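Long-range contact in GTPase subunit of restriction endonuclease (Thermococcus gammatolerans, PDB 6P0F), which probably recognises and binds modified DNA through its N-terminal YTH-like domain, as the substrate-reading part of an McrB-type restriction system: residues 47-58 / 120-131. Numbering follows the deposited sequence.
Sequences SDVCYFWGRSKE and NFRFLMFFKKKP
Five backbone hydrogen bonds join strands 49-55 and 123-127, from F127 N to Y51 O (2.9 Å) at one end to F123 N and R55 O (2.9 Å) at the other. In the Y51/F127 pair a water bridges Y51 N and F127 O in place of a second direct bond; farther along, another links S47 N and V49 O to K128 O. Two CH-pi contacts, at Y51 and F126, add to the packing. K130 lies over one face of the Y51 ring, its CB 3.9 Å from the ring centroid; Y51 CG stands anti to the carbonyl carbon (chi1 -61°), which lays the ring against the K130 backbone. With only an alanine at Y51, the ring surface under K130 CA and CB would be lost, which is likely to open a gap beside K130. F52 CB sits over the F126 ring, 3.9 Å from its centroid, with the two rings nearly parallel but slid apart. At the far end the F123 ring lies under the E58 backbone, E58 N 3.5 Å above its plane. M125, present as selenomethionine, brings its selenium to the W53 ring edge, a Met-aromatic contact. R122 and F123 both face R55, forming a classic beta bulge at the end of this antiparallel pair within the mixed sheet of the YTH-like domain.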
loop_
_atom_site.group_PDB
_atom_site.type_symbol
_atom_site.label_atom_id
_atom_site.label_comp_id
_atom_site.label_asym_id
_atom_site.label_seq_id
_atom_site.Cartn_x
_atom_site.Cartn_y
_atom_site.Cartn_z
ATOM N N SER A 47 5.594 13.766 -7.392
ATOM C CA SER A 47 5.416 14.352 -8.716
ATOM C C SER A 47 4.593 15.636 -8.654
ATOM O O SER A 47 4.819 16.549 -9.453
ATOM C CB SER A 47 4.767 13.316 -9.643
ATOM O OG SER A 47 4.560 13.833 -10.939
ATOM N N ASP A 48 3.671 15.754 -7.702
ATOM C CA ASP A 48 3.040 17.037 -7.411
ATOM C C ASP A 48 2.656 17.025 -5.938
ATOM O O ASP A 48 3.255 17.722 -5.114
ATOM C CB ASP A 48 1.844 17.325 -8.331
ATOM C CG ASP A 48 0.963 16.104 -8.619
ATOM O OD1 ASP A 48 0.464 15.464 -7.674
ATOM O OD2 ASP A 48 0.699 15.812 -9.825
ATOM N N VAL A 49 1.665 16.225 -5.598
ATOM C CA VAL A 49 1.384 15.906 -4.201
ATOM C C VAL A 49 2.130 14.619 -3.882
ATOM O O VAL A 49 2.673 13.963 -4.785
ATOM C CB VAL A 49 -0.125 15.804 -3.947
ATOM C CG1 VAL A 49 -0.793 17.116 -4.387
ATOM C CG2 VAL A 49 -0.702 14.658 -4.671
ATOM N N CYS A 50 2.181 14.254 -2.612
ATOM C CA CYS A 50 2.879 13.060 -2.166
ATOM C C CYS A 50 1.886 11.981 -1.753
ATOM O O CYS A 50 0.873 12.264 -1.114
ATOM C CB CYS A 50 3.794 13.344 -0.972
ATOM S SG CYS A 50 5.010 14.651 -1.257
ATOM N N TYR A 51 2.212 10.741 -2.091
ATOM C CA TYR A 51 1.389 9.590 -1.742
ATOM C C TYR A 51 2.237 8.621 -0.940
ATOM O O TYR A 51 3.329 8.257 -1.365
ATOM C CB TYR A 51 0.863 8.875 -2.987
ATOM C CG TYR A 51 -0.006 9.752 -3.843
ATOM C CD1 TYR A 51 -1.343 9.933 -3.535
ATOM C CD2 TYR A 51 0.516 10.416 -4.932
ATOM C CE1 TYR A 51 -2.143 10.762 -4.275
ATOM C CE2 TYR A 51 -0.291 11.248 -5.712
ATOM C CZ TYR A 51 -1.624 11.404 -5.372
ATOM O OH TYR A 51 -2.469 12.211 -6.106
ATOM N N PHE A 52 1.731 8.161 0.196
ATOM C CA PHE A 52 2.548 7.264 0.999
ATOM C C PHE A 52 1.668 6.472 1.960
ATOM O O PHE A 52 0.553 6.873 2.293
ATOM C CB PHE A 52 3.650 8.037 1.753
ATOM C CG PHE A 52 3.146 9.056 2.771
ATOM C CD1 PHE A 52 2.723 10.309 2.368
ATOM C CD2 PHE A 52 3.121 8.762 4.124
ATOM C CE1 PHE A 52 2.265 11.230 3.311
ATOM C CE2 PHE A 52 2.678 9.688 5.039
ATOM C CZ PHE A 52 2.232 10.900 4.626
ATOM N N TRP A 53 2.202 5.334 2.383
ATOM C CA TRP A 53 1.559 4.434 3.325
ATOM C C TRP A 53 2.601 4.052 4.364
ATOM O O TRP A 53 3.793 4.249 4.164
ATOM C CB TRP A 53 0.998 3.213 2.603
ATOM C CG TRP A 53 0.187 2.331 3.507
ATOM C CD1 TRP A 53 0.432 1.026 3.836
ATOM C CD2 TRP A 53 -0.991 2.713 4.238
ATOM N NE1 TRP A 53 -0.513 0.578 4.739
ATOM C CE2 TRP A 53 -1.411 1.585 4.975
ATOM C CE3 TRP A 53 -1.721 3.892 4.335
ATOM C CZ2 TRP A 53 -2.536 1.621 5.818
ATOM C CZ3 TRP A 53 -2.851 3.908 5.151
ATOM C CH2 TRP A 53 -3.249 2.769 5.858
ATOM N N GLY A 54 2.147 3.613 5.534
ATOM C CA GLY A 54 3.068 3.313 6.606
ATOM C C GLY A 54 2.640 2.045 7.326
ATOM O O GLY A 54 1.455 1.714 7.380
ATOM N N ARG A 55 3.631 1.355 7.881
ATOM C CA ARG A 55 3.393 0.102 8.596
ATOM C C ARG A 55 4.242 0.081 9.855
ATOM O O ARG A 55 5.192 0.850 9.991
ATOM C CB ARG A 55 3.740 -1.116 7.744
ATOM C CG ARG A 55 2.896 -1.266 6.497
ATOM C CD ARG A 55 3.227 -2.555 5.756
ATOM N NE ARG A 55 2.915 -3.708 6.583
ATOM C CZ ARG A 55 3.834 -4.517 7.083
ATOM N NH1 ARG A 55 5.123 -4.304 6.827
ATOM N NH2 ARG A 55 3.464 -5.538 7.829
ATOM N N SER A 56 3.887 -0.850 10.769
ATOM C CA SER A 56 4.619 -1.061 12.018
ATOM C C SER A 56 5.965 -1.753 11.835
ATOM O O SER A 56 6.823 -1.612 12.711
ATOM C CB SER A 56 3.804 -1.921 12.993
ATOM O OG SER A 56 2.453 -1.508 13.058
ATOM N N LYS A 57 6.167 -2.502 10.747
ATOM C CA LYS A 57 7.408 -3.231 10.512
ATOM C C LYS A 57 7.927 -2.987 9.103
ATOM O O LYS A 57 7.179 -2.608 8.198
ATOM C CB LYS A 57 7.242 -4.747 10.668
ATOM C CG LYS A 57 6.715 -5.214 11.993
ATOM C CD LYS A 57 6.885 -6.729 12.130
ATOM C CE LYS A 57 7.738 -7.089 13.354
ATOM N NZ LYS A 57 6.918 -7.367 14.579
ATOM N N GLU A 58 9.228 -3.249 8.930
ATOM C CA GLU A 58 9.894 -3.158 7.639
ATOM C C GLU A 58 9.565 -4.322 6.724
ATOM O O GLU A 58 9.784 -4.218 5.503
ATOM C CB GLU A 58 11.407 -3.108 7.859
ATOM C CG GLU A 58 12.212 -2.621 6.676
ATOM C CD GLU A 58 13.659 -2.352 7.061
ATOM O OE1 GLU A 58 14.170 -1.246 6.750
ATOM O OE2 GLU A 58 14.264 -3.241 7.702
ATOM N N ASN A 120 2.437 5.003 15.206
ATOM C CA ASN A 120 2.734 3.576 15.160
ATOM C C ASN A 120 3.326 3.136 13.820
ATOM O O ASN A 120 4.044 2.132 13.760
ATOM C CB ASN A 120 1.459 2.761 15.403
ATOM C CG ASN A 120 0.930 2.879 16.826
ATOM O OD1 ASN A 120 1.606 3.404 17.716
ATOM N ND2 ASN A 120 -0.293 2.393 17.042
ATOM N N PHE A 121 3.028 3.853 12.741
ATOM C CA PHE A 121 3.225 3.339 11.383
ATOM C C PHE A 121 4.456 3.964 10.729
ATOM O O PHE A 121 4.392 4.607 9.663
ATOM C CB PHE A 121 1.971 3.592 10.552
ATOM C CG PHE A 121 0.711 3.090 11.195
ATOM C CD1 PHE A 121 0.501 1.744 11.339
ATOM C CD2 PHE A 121 -0.241 3.963 11.676
ATOM C CE1 PHE A 121 -0.657 1.263 11.938
ATOM C CE2 PHE A 121 -1.391 3.495 12.290
ATOM C CZ PHE A 121 -1.603 2.142 12.407
ATOM N N ARG A 122 5.606 3.723 11.348
ATOM C CA ARG A 122 6.801 4.482 11.030
ATOM C C ARG A 122 7.615 3.930 9.858
ATOM O O ARG A 122 8.558 4.592 9.423
ATOM C CB ARG A 122 7.694 4.576 12.270
ATOM C CG ARG A 122 8.336 3.252 12.682
ATOM C CD ARG A 122 8.988 3.378 14.064
ATOM N NE ARG A 122 9.692 2.143 14.423
ATOM C CZ ARG A 122 10.932 1.846 14.040
ATOM N NH1 ARG A 122 11.629 2.699 13.296
ATOM N NH2 ARG A 122 11.489 0.701 14.415
ATOM N N PHE A 123 7.281 2.766 9.323
ATOM C CA PHE A 123 7.936 2.267 8.113
ATOM C C PHE A 123 7.127 2.737 6.911
ATOM O O PHE A 123 6.066 2.184 6.594
ATOM C CB PHE A 123 8.086 0.749 8.188
ATOM C CG PHE A 123 9.085 0.317 9.233
ATOM C CD1 PHE A 123 10.448 0.307 8.955
ATOM C CD2 PHE A 123 8.664 -0.033 10.502
ATOM C CE1 PHE A 123 11.372 -0.067 9.925
ATOM C CE2 PHE A 123 9.584 -0.399 11.479
ATOM C CZ PHE A 123 10.937 -0.414 11.187
ATOM N N LEU A 124 7.642 3.764 6.231
ATOM C CA LEU A 124 6.906 4.426 5.169
ATOM C C LEU A 124 7.303 3.903 3.799
ATOM O O LEU A 124 8.477 3.620 3.531
ATOM C CB LEU A 124 7.150 5.942 5.201
ATOM C CG LEU A 124 6.979 6.694 6.518
ATOM C CD1 LEU A 124 7.201 8.189 6.273
ATOM C CD2 LEU A 124 5.604 6.438 7.090
HETATM N N MSE A 125 6.324 3.871 2.906
HETATM C CA MSE A 125 6.567 3.576 1.489
HETATM C C MSE A 125 5.945 4.724 0.688
HETATM O O MSE A 125 4.774 5.055 0.900
HETATM C CB MSE A 125 5.968 2.239 1.075
HETATM C CG MSE A 125 4.450 2.196 1.195
HETATM SE SE MSE A 125 3.812 0.324 1.104
HETATM C CE MSE A 125 4.838 -0.244 2.555
ATOM N N PHE A 126 6.708 5.314 -0.224
ATOM C CA PHE A 126 6.234 6.404 -1.066
ATOM C C PHE A 126 5.906 5.885 -2.463
ATOM O O PHE A 126 6.594 5.003 -2.978
ATOM C CB PHE A 126 7.284 7.525 -1.144
ATOM C CG PHE A 126 7.316 8.403 0.075
ATOM C CD1 PHE A 126 7.972 7.984 1.213
ATOM C CD2 PHE A 126 6.645 9.626 0.096
ATOM C CE1 PHE A 126 7.966 8.761 2.377
ATOM C CE2 PHE A 126 6.636 10.389 1.234
ATOM C CZ PHE A 126 7.308 9.943 2.384
ATOM N N PHE A 127 4.855 6.450 -3.069
ATOM C CA PHE A 127 4.434 6.156 -4.436
ATOM C C PHE A 127 4.461 7.435 -5.267
ATOM O O PHE A 127 3.823 8.426 -4.897
ATOM C CB PHE A 127 3.014 5.578 -4.461
ATOM C CG PHE A 127 2.855 4.327 -3.676
ATOM C CD1 PHE A 127 2.541 4.375 -2.324
ATOM C CD2 PHE A 127 3.017 3.094 -4.274
ATOM C CE1 PHE A 127 2.400 3.230 -1.593
ATOM C CE2 PHE A 127 2.883 1.933 -3.538
ATOM C CZ PHE A 127 2.562 2.002 -2.196
ATOM N N LYS A 128 5.149 7.414 -6.412
ATOM C CA LYS A 128 5.263 8.653 -7.186
ATOM C C LYS A 128 3.929 9.030 -7.823
ATOM O O LYS A 128 3.529 10.199 -7.795
ATOM C CB LYS A 128 6.335 8.539 -8.262
ATOM C CG LYS A 128 6.509 9.842 -9.033
ATOM C CD LYS A 128 7.955 10.213 -9.167
ATOM C CE LYS A 128 8.710 9.147 -9.889
ATOM N NZ LYS A 128 9.950 9.709 -10.541
ATOM N N LYS A 129 3.246 8.060 -8.435
ATOM C CA LYS A 129 1.903 8.272 -8.971
ATOM C C LYS A 129 0.911 7.668 -7.988
ATOM O O LYS A 129 1.207 6.644 -7.365
ATOM C CB LYS A 129 1.737 7.644 -10.357
ATOM C CG LYS A 129 2.778 8.115 -11.397
ATOM C CD LYS A 129 2.532 9.553 -11.873
ATOM C CE LYS A 129 3.588 9.987 -12.891
ATOM N NZ LYS A 129 3.400 11.393 -13.336
ATOM N N LYS A 130 -0.243 8.341 -7.804
ATOM C CA LYS A 130 -1.364 7.782 -7.061
ATOM C C LYS A 130 -1.517 6.324 -7.476
ATOM O O LYS A 130 -1.583 6.037 -8.680
ATOM C CB LYS A 130 -2.664 8.556 -7.330
ATOM C CG LYS A 130 -3.830 8.116 -6.504
ATOM C CD LYS A 130 -5.133 8.827 -6.925
ATOM C CE LYS A 130 -6.328 8.223 -6.222
ATOM N NZ LYS A 130 -7.593 8.972 -6.514
ATOM N N PRO A 131 -1.545 5.386 -6.535
ATOM C CA PRO A 131 -1.869 3.999 -6.897
ATOM C C PRO A 131 -3.129 3.947 -7.748
ATOM O O PRO A 131 -4.119 4.622 -7.472
ATOM C CB PRO A 131 -2.043 3.312 -5.535
ATOM C CG PRO A 131 -1.097 4.027 -4.654
ATOM C CD PRO A 131 -1.201 5.496 -5.099
HETATM O O HOH W 1 3.505 12.343 -6.566
HETATM O O HOH W 2 4.786 10.479 -3.340
#